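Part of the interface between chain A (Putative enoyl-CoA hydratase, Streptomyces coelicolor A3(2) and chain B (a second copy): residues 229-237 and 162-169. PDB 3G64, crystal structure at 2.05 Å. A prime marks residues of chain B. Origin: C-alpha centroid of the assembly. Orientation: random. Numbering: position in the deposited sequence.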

# COMPACT_ATOMS: atom_id res chain seq x y z
N ALA A 229 9.59 11.63 -9.32
CA ALA A 229 10.66 11.60 -8.34
C ALA A 229 10.12 11.59 -6.90
O ALA A 229 10.64 10.86 -6.06
CB ALA A 229 11.65 12.80 -8.55
N LEU A 230 9.08 12.36 -6.62
CA LEU A 230 8.56 12.40 -5.24
C LEU A 230 7.74 11.16 -4.87
O LEU A 230 7.80 10.69 -3.74
CB LEU A 230 7.78 13.71 -4.96
CG LEU A 230 8.69 14.82 -4.38
CD1 LEU A 230 9.93 15.06 -5.24
CD2 LEU A 230 7.92 16.10 -4.21
N LEU A 231 6.96 10.64 -5.81
CA LEU A 231 6.26 9.38 -5.59
C LEU A 231 7.27 8.28 -5.22
O LEU A 231 7.13 7.54 -4.24
CB LEU A 231 5.50 8.96 -6.86
CG LEU A 231 4.15 9.65 -7.03
CD1 LEU A 231 3.64 9.54 -8.49
CD2 LEU A 231 3.14 9.10 -6.02
N THR A 232 8.30 8.18 -6.04
CA THR A 232 9.30 7.15 -5.87
C THR A 232 10.05 7.28 -4.56
O THR A 232 10.18 6.30 -3.80
CB THR A 232 10.28 7.18 -7.06
OG1 THR A 232 9.59 6.71 -8.23
CG2 THR A 232 11.46 6.30 -6.81
N ALA A 233 10.56 8.47 -4.28
CA ALA A 233 11.32 8.67 -3.04
C ALA A 233 10.45 8.46 -1.81
O ALA A 233 10.91 7.89 -0.83
CB ALA A 233 11.96 10.09 -3.00
N GLU A 234 9.22 8.97 -1.84
CA GLU A 234 8.40 9.03 -0.62
C GLU A 234 7.76 7.70 -0.27
O GLU A 234 7.26 7.53 0.84
CB GLU A 234 7.33 10.16 -0.71
CG GLU A 234 8.01 11.54 -0.74
CD GLU A 234 7.05 12.72 -0.85
OE1 GLU A 234 5.81 12.51 -0.75
OE2 GLU A 234 7.56 13.86 -1.01
N LEU A 235 7.82 6.72 -1.20
CA LEU A 235 7.50 5.34 -0.83
C LEU A 235 8.46 4.85 0.26
O LEU A 235 8.14 3.92 1.02
CB LEU A 235 7.60 4.39 -2.04
CG LEU A 235 6.45 4.57 -3.04
CD1 LEU A 235 6.81 3.78 -4.30
CD2 LEU A 235 5.13 4.08 -2.45
N ASP A 236 9.62 5.50 0.36
CA ASP A 236 10.70 4.99 1.22
C ASP A 236 11.00 5.97 2.35
O ASP A 236 12.03 5.86 3.02
CB ASP A 236 11.99 4.78 0.41
CG ASP A 236 11.85 3.69 -0.63
OD1 ASP A 236 10.92 2.86 -0.48
OD2 ASP A 236 12.66 3.67 -1.59
N MSE A 237 10.09 6.92 2.56
CA MSE A 237 10.32 7.96 3.60
C MSE A 237 9.16 8.05 4.56
O MSE A 237 8.05 7.67 4.22
CB MSE A 237 10.45 9.33 2.94
CG MSE A 237 11.64 9.42 2.01
SE MSE A 237 11.47 10.95 0.76
CE MSE A 237 11.40 12.43 2.07
N ALA B 162 0.70 14.86 -0.76
CA ALA B 162 -0.11 14.03 -1.66
C ALA B 162 0.63 12.80 -2.19
O ALA B 162 0.03 11.73 -2.30
CB ALA B 162 -0.68 14.87 -2.84
N ALA B 163 1.91 12.95 -2.53
CA ALA B 163 2.69 11.82 -3.06
C ALA B 163 3.00 10.74 -2.01
O ALA B 163 3.21 9.56 -2.35
CB ALA B 163 3.99 12.31 -3.71
N TYR B 164 3.03 11.14 -0.75
CA TYR B 164 3.18 10.18 0.33
C TYR B 164 1.81 9.50 0.55
O TYR B 164 1.69 8.27 0.55
CB TYR B 164 3.70 10.92 1.60
CG TYR B 164 3.66 10.08 2.85
CD1 TYR B 164 4.78 9.33 3.26
CD2 TYR B 164 2.49 10.00 3.61
CE1 TYR B 164 4.74 8.54 4.40
CE2 TYR B 164 2.45 9.20 4.75
CZ TYR B 164 3.59 8.48 5.14
OH TYR B 164 3.53 7.68 6.28
N LEU B 165 0.76 10.31 0.74
CA LEU B 165 -0.53 9.75 1.14
C LEU B 165 -1.24 8.90 0.07
O LEU B 165 -1.76 7.80 0.34
CB LEU B 165 -1.47 10.87 1.61
CG LEU B 165 -1.19 11.47 3.01
CD1 LEU B 165 -2.15 12.65 3.24
CD2 LEU B 165 -1.28 10.45 4.15
N LEU B 166 -1.28 9.40 -1.16
CA LEU B 166 -2.14 8.78 -2.18
C LEU B 166 -1.80 7.33 -2.50
O LEU B 166 -2.68 6.45 -2.48
CB LEU B 166 -2.21 9.65 -3.44
CG LEU B 166 -3.30 9.27 -4.45
CD1 LEU B 166 -4.70 9.26 -3.78
CD2 LEU B 166 -3.25 10.27 -5.62
N PRO B 167 -0.51 7.04 -2.75
CA PRO B 167 -0.19 5.62 -2.99
C PRO B 167 -0.55 4.72 -1.83
O PRO B 167 -0.85 3.53 -2.06
CB PRO B 167 1.34 5.60 -3.17
CG PRO B 167 1.77 7.00 -3.32
CD PRO B 167 0.69 7.90 -2.78
N ARG B 168 -0.49 5.23 -0.60
CA ARG B 168 -0.79 4.42 0.57
C ARG B 168 -2.29 4.22 0.72
O ARG B 168 -2.74 3.35 1.48
CB ARG B 168 -0.20 5.04 1.84
CG ARG B 168 1.34 4.96 1.85
CD ARG B 168 2.01 5.81 2.99
NE ARG B 168 3.44 5.47 3.06
CZ ARG B 168 4.36 5.89 2.18
NH1 ARG B 168 4.01 6.71 1.18
NH2 ARG B 168 5.63 5.54 2.33
N VAL B 169 -3.07 5.03 0.01
CA VAL B 169 -4.52 4.92 0.05
C VAL B 169 -5.03 4.10 -1.16
O VAL B 169 -5.83 3.17 -0.99
CB VAL B 169 -5.22 6.30 0.11
CG1 VAL B 169 -6.75 6.14 -0.02
CG2 VAL B 169 -4.86 7.00 1.41
O HOH W 1 5.05 7.69 -1.78
O HOH W 2 3.92 14.18 -0.99
O HOH W 3 6.85 5.35 4.91

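How does the chain A helix meet chain B around Leu230 and Leu231? The two helices cross at 68°, their axes approaching to 8.5 Å, and the small side chain of Ala163′ points into this crossing. Leu230 touches it through backbone and side chain alike, its CB lying 4.2 Å from CB of Ala163′. Leu231 starts out sideways, but its end reaches over: CD2 is 4.0 Å from CB of Ala163′ and 3.7 Å from CG of Pro167′, so one methyl packs against residues a helical turn apart. Water 1 links the helices, donating to Leu231 O and Ala163′ O and accepting from Arg168′ NH1.

What does the buried carboxylate of Glu234 do here? Its CA-to-CB bond points toward chain B, and OE1 lies 3.1 Å from Tyr164′ N, but the angle is too poor for a hydrogen bond. Water 2 serves it instead, donating to Glu234 OE1 at 2.5 Å while accepting a weak bond from Ala163′ N at 2.8 Å.

Where does Arg168′ find its partners? Its long side chain reaches the backbone of Glu234, where NH2 donates to its carbonyl O at 3.0 Å; NH1 adds a weak bond to the same O at 3.4 Å. NH1 also donates to Tyr164′ O at 2.9 Å within its own helix, which ties the guanidinium back to its own backbone.

How does the contact close beyond Glu234? The CA-to-CB bond of Leu235 points away, yet its side chain returns to place CD2 4.1 Å from CB of Pro167′, extending the apolar patch begun by Leu231. At the end of the type I turn from Glu234, the selenomethionine Met237 contributes its carbonyl: O lies 3.4 Å from CE1 of Tyr164′, at the ring edge, and water 3 bridges it to Arg168′ NH2.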